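PDB 6ABJ: D-lactate dehydrogenase (Fermentative), which catalyses the NADH-dependent interconversion of pyruvate and D-lactate as a tetrameric, allosteric enzyme of the D-isomer specific 2-hydroxyacid dehydrogenase family. Local coordinates for the interface of chains A and B. Sequence-based numbering; all coordinates share one arbitrary frame. Chains: chain A/B, D-lactate dehydrogenase (Fermentative).

Contact 1 lies at the middle of the A-B interface, where helix 118-134 of each subunit meets the start of the following helix of its mate. Contacts 2 and 3 flank it, their C-alpha centres about 13 Å and 16 Å from that of contact 1 and about 25 Å from each other. They are two-fold twins: B:Arg134 and B:Asp157 meet A:Ser117, A:Ala120, A:Glu123, A:Thr316 and A:Glu318 in contact 2, and the same residues meet with chains exchanged in contact 3. Helix 118-134 runs through all three contacts, so a shift of one subunit could be felt along the whole dimer contact within the tetramer.

Contact 1: the interface of chains A and B. Residues chain A 124, 127-128, 131, 136, 309; chain B 127, 131, 136.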
# COMPACT_ATOMS: atom_id res chain seq x y z
N HIS A 124 -0.78 -11.30 -20.60
CA HIS A 124 -0.13 -10.81 -19.38
C HIS A 124 0.88 -9.74 -19.74
O HIS A 124 0.96 -8.73 -19.07
CB HIS A 124 0.51 -11.95 -18.63
CG HIS A 124 0.94 -11.62 -17.24
ND1 HIS A 124 0.04 -11.45 -16.20
CD2 HIS A 124 2.17 -11.31 -16.73
CE1 HIS A 124 0.71 -11.17 -15.09
NE2 HIS A 124 1.98 -10.99 -15.39
N GLY A 127 -0.95 -6.66 -20.41
CA GLY A 127 -1.38 -6.05 -19.16
C GLY A 127 -0.29 -5.28 -18.43
O GLY A 127 -0.58 -4.19 -17.85
N LEU A 128 0.92 -5.81 -18.45
CA LEU A 128 2.04 -5.18 -17.83
C LEU A 128 2.28 -3.84 -18.59
O LEU A 128 2.50 -2.80 -17.96
CB LEU A 128 3.30 -6.07 -17.87
CG LEU A 128 3.37 -7.28 -16.93
CD1 LEU A 128 4.61 -8.07 -17.15
CD2 LEU A 128 3.28 -6.78 -15.47
N THR A 131 -0.51 -1.34 -17.54
CA THR A 131 -0.40 -0.88 -16.19
C THR A 131 0.73 0.09 -15.98
O THR A 131 0.59 1.09 -15.26
CB THR A 131 -0.21 -2.05 -15.20
OG1 THR A 131 -1.21 -3.04 -15.48
CG2 THR A 131 -0.47 -1.49 -13.87
N LEU A 136 -1.52 2.34 -13.61
CA LEU A 136 -2.73 1.86 -13.00
C LEU A 136 -2.53 1.31 -11.54
O LEU A 136 -3.40 1.49 -10.71
CB LEU A 136 -3.38 0.75 -13.82
CG LEU A 136 -3.85 1.11 -15.22
CD1 LEU A 136 -4.44 -0.03 -16.01
CD2 LEU A 136 -4.77 2.31 -15.17
N THR A 309 5.76 -9.15 -11.65
CA THR A 309 4.84 -10.19 -11.24
C THR A 309 5.64 -11.45 -11.10
O THR A 309 6.66 -11.66 -11.84
CB THR A 309 3.63 -10.31 -12.22
OG1 THR A 309 4.09 -10.49 -13.54
CG2 THR A 309 2.78 -9.13 -12.14
N GLY B 127 -6.87 -1.34 -20.30
CA GLY B 127 -5.98 -1.45 -19.18
C GLY B 127 -6.71 -1.84 -17.88
O GLY B 127 -6.24 -2.67 -17.09
N THR B 131 -5.89 -5.21 -15.76
CA THR B 131 -5.48 -5.14 -14.40
C THR B 131 -6.45 -5.95 -13.49
O THR B 131 -6.02 -6.60 -12.54
CB THR B 131 -5.21 -3.70 -13.86
OG1 THR B 131 -4.62 -3.82 -12.55
CG2 THR B 131 -6.41 -2.93 -13.65
N LEU B 136 -3.34 -7.24 -11.40
CA LEU B 136 -2.03 -6.67 -11.44
C LEU B 136 -1.76 -5.63 -10.31
O LEU B 136 -0.67 -5.54 -9.84
CB LEU B 136 -1.78 -6.00 -12.76
CG LEU B 136 -1.82 -6.92 -14.03
CD1 LEU B 136 -1.65 -6.17 -15.33
CD2 LEU B 136 -0.84 -8.06 -13.85
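B:Leu136 presses its two methyl branches into chain A. CD2 meets the imidazole carbon CE1 of A:His124 at 3.7 Å, and CG2 of A:Thr309 flanks the same methyl, 4.1 Å away. The other branch, CD1, packs on CA of A:Gly127 at 3.8 Å and abuts the hydroxyl OG1 of A:Thr131 at 3.2 Å. Glycine, having no side chain, suits this place by letting the methyl come right up to the helix backbone. B:Leu136 has CG anti to its carbonyl carbon (chi1 -62°); with chi2 near 177° this puts CD2 by A:His124 and A:Thr309, and CD1 by the A:Gly127 to A:Thr131 turn of the same helix. On the twin side A:Leu136 CD1 rests 3.8 Å from CA of B:Gly127, with CG2 of B:Thr131 more distant.

Polar groups are tied up within chain A. The hydroxyl of A:Thr131 that borders the leucine also donates to the carbonyl O of A:Gly127 at 2.7 Å, arriving from above the carbonyl plane. A threonine can thus satisfy its hydroxyl on its own helix. Farther out, A:His124 NE2 and A:Thr309 OG1 share a nearly straight hydrogen bond of 2.8 Å (168° at H), which helps to hold the imidazole's rotation.

In the fold, the patch joins helix 118-134 of each chain to the first turn of the partner's next helix, with A:Thr309 coming from the loop after strand 306-308.

Contact 2: the interface of chains A and B. Residues chain A 117, 120, 123, 316, 318; chain B 134, 156-157.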
# COMPACT_ATOMS: atom_id res chain seq x y z
N SER A 117 0.30 -21.85 -22.44
CA SER A 117 -0.70 -21.12 -23.21
C SER A 117 -0.22 -19.75 -23.73
O SER A 117 0.09 -18.85 -22.96
CB SER A 117 -1.98 -20.93 -22.41
OG SER A 117 -2.88 -19.97 -22.96
N ALA A 120 -2.45 -16.75 -22.71
CA ALA A 120 -2.35 -16.34 -21.30
C ALA A 120 -1.10 -15.44 -21.12
O ALA A 120 -1.21 -14.38 -20.56
CB ALA A 120 -2.33 -17.55 -20.39
N GLU A 123 -1.21 -12.08 -23.23
CA GLU A 123 -2.12 -11.13 -22.61
C GLU A 123 -1.53 -10.52 -21.32
O GLU A 123 -1.69 -9.33 -21.04
CB GLU A 123 -3.45 -11.79 -22.30
CG GLU A 123 -4.20 -12.10 -23.61
CD GLU A 123 -5.45 -12.98 -23.41
OE1 GLU A 123 -5.87 -13.13 -22.28
OE2 GLU A 123 -6.02 -13.47 -24.45
N THR A 316 -3.87 -18.26 -15.63
CA THR A 316 -5.27 -18.16 -15.91
C THR A 316 -5.93 -19.53 -15.74
O THR A 316 -5.28 -20.54 -15.76
CB THR A 316 -5.57 -17.69 -17.32
OG1 THR A 316 -5.11 -18.70 -18.23
CG2 THR A 316 -4.88 -16.34 -17.59
N GLU A 318 -7.77 -21.24 -17.80
CA GLU A 318 -7.59 -22.03 -19.04
C GLU A 318 -6.16 -22.53 -19.20
O GLU A 318 -5.97 -23.65 -19.63
CB GLU A 318 -8.04 -21.21 -20.26
CG GLU A 318 -9.49 -20.81 -20.25
CD GLU A 318 -9.81 -19.54 -19.47
OE1 GLU A 318 -8.94 -18.90 -18.89
OE2 GLU A 318 -10.96 -19.09 -19.50
N ARG B 134 -6.01 -9.93 -14.34
CA ARG B 134 -4.78 -10.52 -13.88
C ARG B 134 -4.40 -10.01 -12.44
O ARG B 134 -3.32 -10.34 -11.90
CB ARG B 134 -3.64 -10.34 -14.87
CG ARG B 134 -4.00 -10.72 -16.33
CD ARG B 134 -4.52 -12.15 -16.42
NE ARG B 134 -3.45 -13.04 -16.19
CZ ARG B 134 -2.69 -13.63 -17.12
NH1 ARG B 134 -2.97 -13.58 -18.40
NH2 ARG B 134 -1.70 -14.37 -16.73
N PHE B 156 -8.29 -15.08 -16.29
CA PHE B 156 -8.90 -15.78 -17.38
C PHE B 156 -8.36 -15.26 -18.72
O PHE B 156 -8.02 -14.08 -18.86
CB PHE B 156 -10.44 -15.66 -17.29
CG PHE B 156 -10.97 -14.24 -17.40
CD1 PHE B 156 -11.14 -13.47 -16.26
CD2 PHE B 156 -11.32 -13.70 -18.59
CE1 PHE B 156 -11.70 -12.21 -16.35
CE2 PHE B 156 -11.88 -12.41 -18.68
CZ PHE B 156 -12.11 -11.69 -17.53
N ASP B 157 -8.27 -16.16 -19.69
CA ASP B 157 -7.85 -15.74 -21.01
C ASP B 157 -8.94 -14.83 -21.58
O ASP B 157 -10.13 -15.14 -21.49
CB ASP B 157 -7.77 -16.94 -21.96
CG ASP B 157 -6.66 -17.88 -21.62
OD1 ASP B 157 -5.89 -17.60 -20.67
OD2 ASP B 157 -6.56 -18.92 -22.30
O HOH W 1 -5.55 -12.78 -19.58
O HOH W 2 -5.07 -20.94 -22.00
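B:Asp157 meets A:Thr316 and A:Glu318 through direct hydrogen bonds in this flank of the two-fold interface. The hydroxyl OG1 of A:Thr316 donates to the carboxylate OD1 of B:Asp157 at 2.8 Å, from above the carboxylate plane. The backbone N of B:Asp157 in turn donates to OE1 of A:Glu318 at 2.9 Å, almost straight at the hydrogen (171°). A bend at chi2 (85°) folds the glutamate back, and the two side chains run antiparallel, their carboxylates stacked with planes 26° apart; this proximity might raise their proton affinity, though the bonds each accepts would temper any shift. Arginine's long chain can bend to set a planar N-H donor against a carbonyl: NH1 of B:Arg134 donates to O of A:Ala120 at 2.9 Å, close to the guanidinium plane.

Apolar packing backs up this bond. The methyl CG2 of A:Thr316 sits over the centre of one guanidinium face of B:Arg134, so threonine offers a hydroxyl to the aspartate and a methyl to the arginine.

Water adds further links. Water 1 joins the carboxylate OE1 of A:Glu123, NH1 of B:Arg134 and the carbonyl O of B:Phe156. Water 2 lies 2.6 Å from OG of A:Ser117 and 2.5 Å from the second carboxylate oxygen, OD2, of B:Asp157.

Contact 3: the interface of chains A and B. Residues chain A 134, 157; chain B 117, 119-120, 123, 316, 318.
In the second flank of the two-fold interface, the N-terminal half of helix 118-134 of chain B, with B:Thr316 and the start of helix 317-335, receives the loop that carries A:Asp157 and the C-terminal end of the matching chain A helix. A:Asp157 bonds through both backbone and side chain: its N donates to OE1 of B:Glu318 at 2.9 Å, arriving from above that carboxylate, while OD1 accepts the hydroxyl OG1 of B:Thr316 at 2.8 Å, on the syn side but 31° out of the carboxylate plane. The short aspartate may suit this place, keeping its carboxylate near its own backbone N. The hydroxyl of B:Thr316 lies between its backbone N and carbonyl carbon (chi1 65°), which directs OG1 to the carboxylate and sends CG2 over the guanidinium face of A:Arg134, 3.5 Å from CZ.

A:Arg134, bent at chi2 and chi3, donates a hydrogen bond of 3.0 Å from NH1 to the carbonyl O of B:Ala120, tilted 20° from the carbonyl plane. The small alanine lets both partners approach, its CB lying beside OD1 of A:Asp157. Water 3 bridges NH1 of A:Arg134 and the oppositely charged OE1 of B:Glu123. Water 4 stands 2.7 Å from OD2 of A:Asp157 and 2.5 Å from OG of B:Ser117.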
# COMPACT_ATOMS: atom_id res chain seq x y z
N ARG A 134 -0.26 3.55 -18.09
CA ARG A 134 -1.27 4.35 -17.45
C ARG A 134 -1.13 4.43 -15.94
O ARG A 134 -1.98 5.01 -15.26
CB ARG A 134 -2.67 3.84 -17.84
CG ARG A 134 -2.88 3.67 -19.34
CD ARG A 134 -2.60 4.96 -20.09
NE ARG A 134 -3.63 5.96 -19.82
CZ ARG A 134 -4.64 6.24 -20.64
NH1 ARG A 134 -4.74 5.61 -21.81
NH2 ARG A 134 -5.54 7.15 -20.31
N ASP A 157 -0.52 7.19 -25.74
CA ASP A 157 -1.30 6.31 -26.60
C ASP A 157 -0.40 5.21 -27.15
O ASP A 157 0.72 5.47 -27.58
CB ASP A 157 -1.89 7.05 -27.80
CG ASP A 157 -2.87 8.14 -27.42
OD1 ASP A 157 -3.17 8.32 -26.22
OD2 ASP A 157 -3.34 8.82 -28.36
N SER B 117 -10.02 12.06 -27.05
CA SER B 117 -9.33 11.09 -27.90
C SER B 117 -9.84 9.65 -27.71
O SER B 117 -9.75 9.09 -26.58
CB SER B 117 -7.85 11.09 -27.54
OG SER B 117 -7.14 9.96 -28.04
N HIS B 119 -8.68 6.76 -28.92
CA HIS B 119 -7.64 5.78 -28.56
C HIS B 119 -7.24 5.85 -27.09
O HIS B 119 -7.09 4.81 -26.45
CB HIS B 119 -6.42 5.90 -29.45
CG HIS B 119 -6.69 5.46 -30.83
ND1 HIS B 119 -6.79 4.13 -31.17
CD2 HIS B 119 -6.94 6.16 -31.97
CE1 HIS B 119 -7.07 4.03 -32.46
NE2 HIS B 119 -7.16 5.25 -32.96
N ALA B 120 -7.05 7.04 -26.57
CA ALA B 120 -6.65 7.17 -25.17
C ALA B 120 -7.68 6.53 -24.26
O ALA B 120 -7.32 5.75 -23.33
CB ALA B 120 -6.45 8.62 -24.78
N GLU B 123 -8.07 2.59 -24.81
CA GLU B 123 -6.89 1.97 -24.26
C GLU B 123 -6.98 1.85 -22.72
O GLU B 123 -6.61 0.82 -22.14
CB GLU B 123 -5.64 2.64 -24.76
CG GLU B 123 -5.36 2.34 -26.23
CD GLU B 123 -4.15 3.09 -26.77
OE1 GLU B 123 -3.36 3.58 -25.97
OE2 GLU B 123 -4.03 3.19 -28.04
N THR B 316 -3.40 10.99 -21.42
CA THR B 316 -2.18 10.71 -22.15
C THR B 316 -1.61 11.99 -22.76
O THR B 316 -2.34 12.95 -22.94
CB THR B 316 -2.38 9.74 -23.28
OG1 THR B 316 -3.22 10.31 -24.29
CG2 THR B 316 -3.02 8.41 -22.80
N GLU B 318 -0.80 12.69 -25.82
CA GLU B 318 -1.47 12.96 -27.06
C GLU B 318 -2.89 13.46 -26.86
O GLU B 318 -3.36 14.38 -27.55
CB GLU B 318 -1.44 11.73 -27.95
CG GLU B 318 -0.02 11.30 -28.34
CD GLU B 318 0.66 10.35 -27.33
OE1 GLU B 318 0.08 10.03 -26.26
OE2 GLU B 318 1.79 9.91 -27.59
O HOH W 3 -2.77 4.38 -23.59
O HOH W 4 -4.88 11.04 -28.16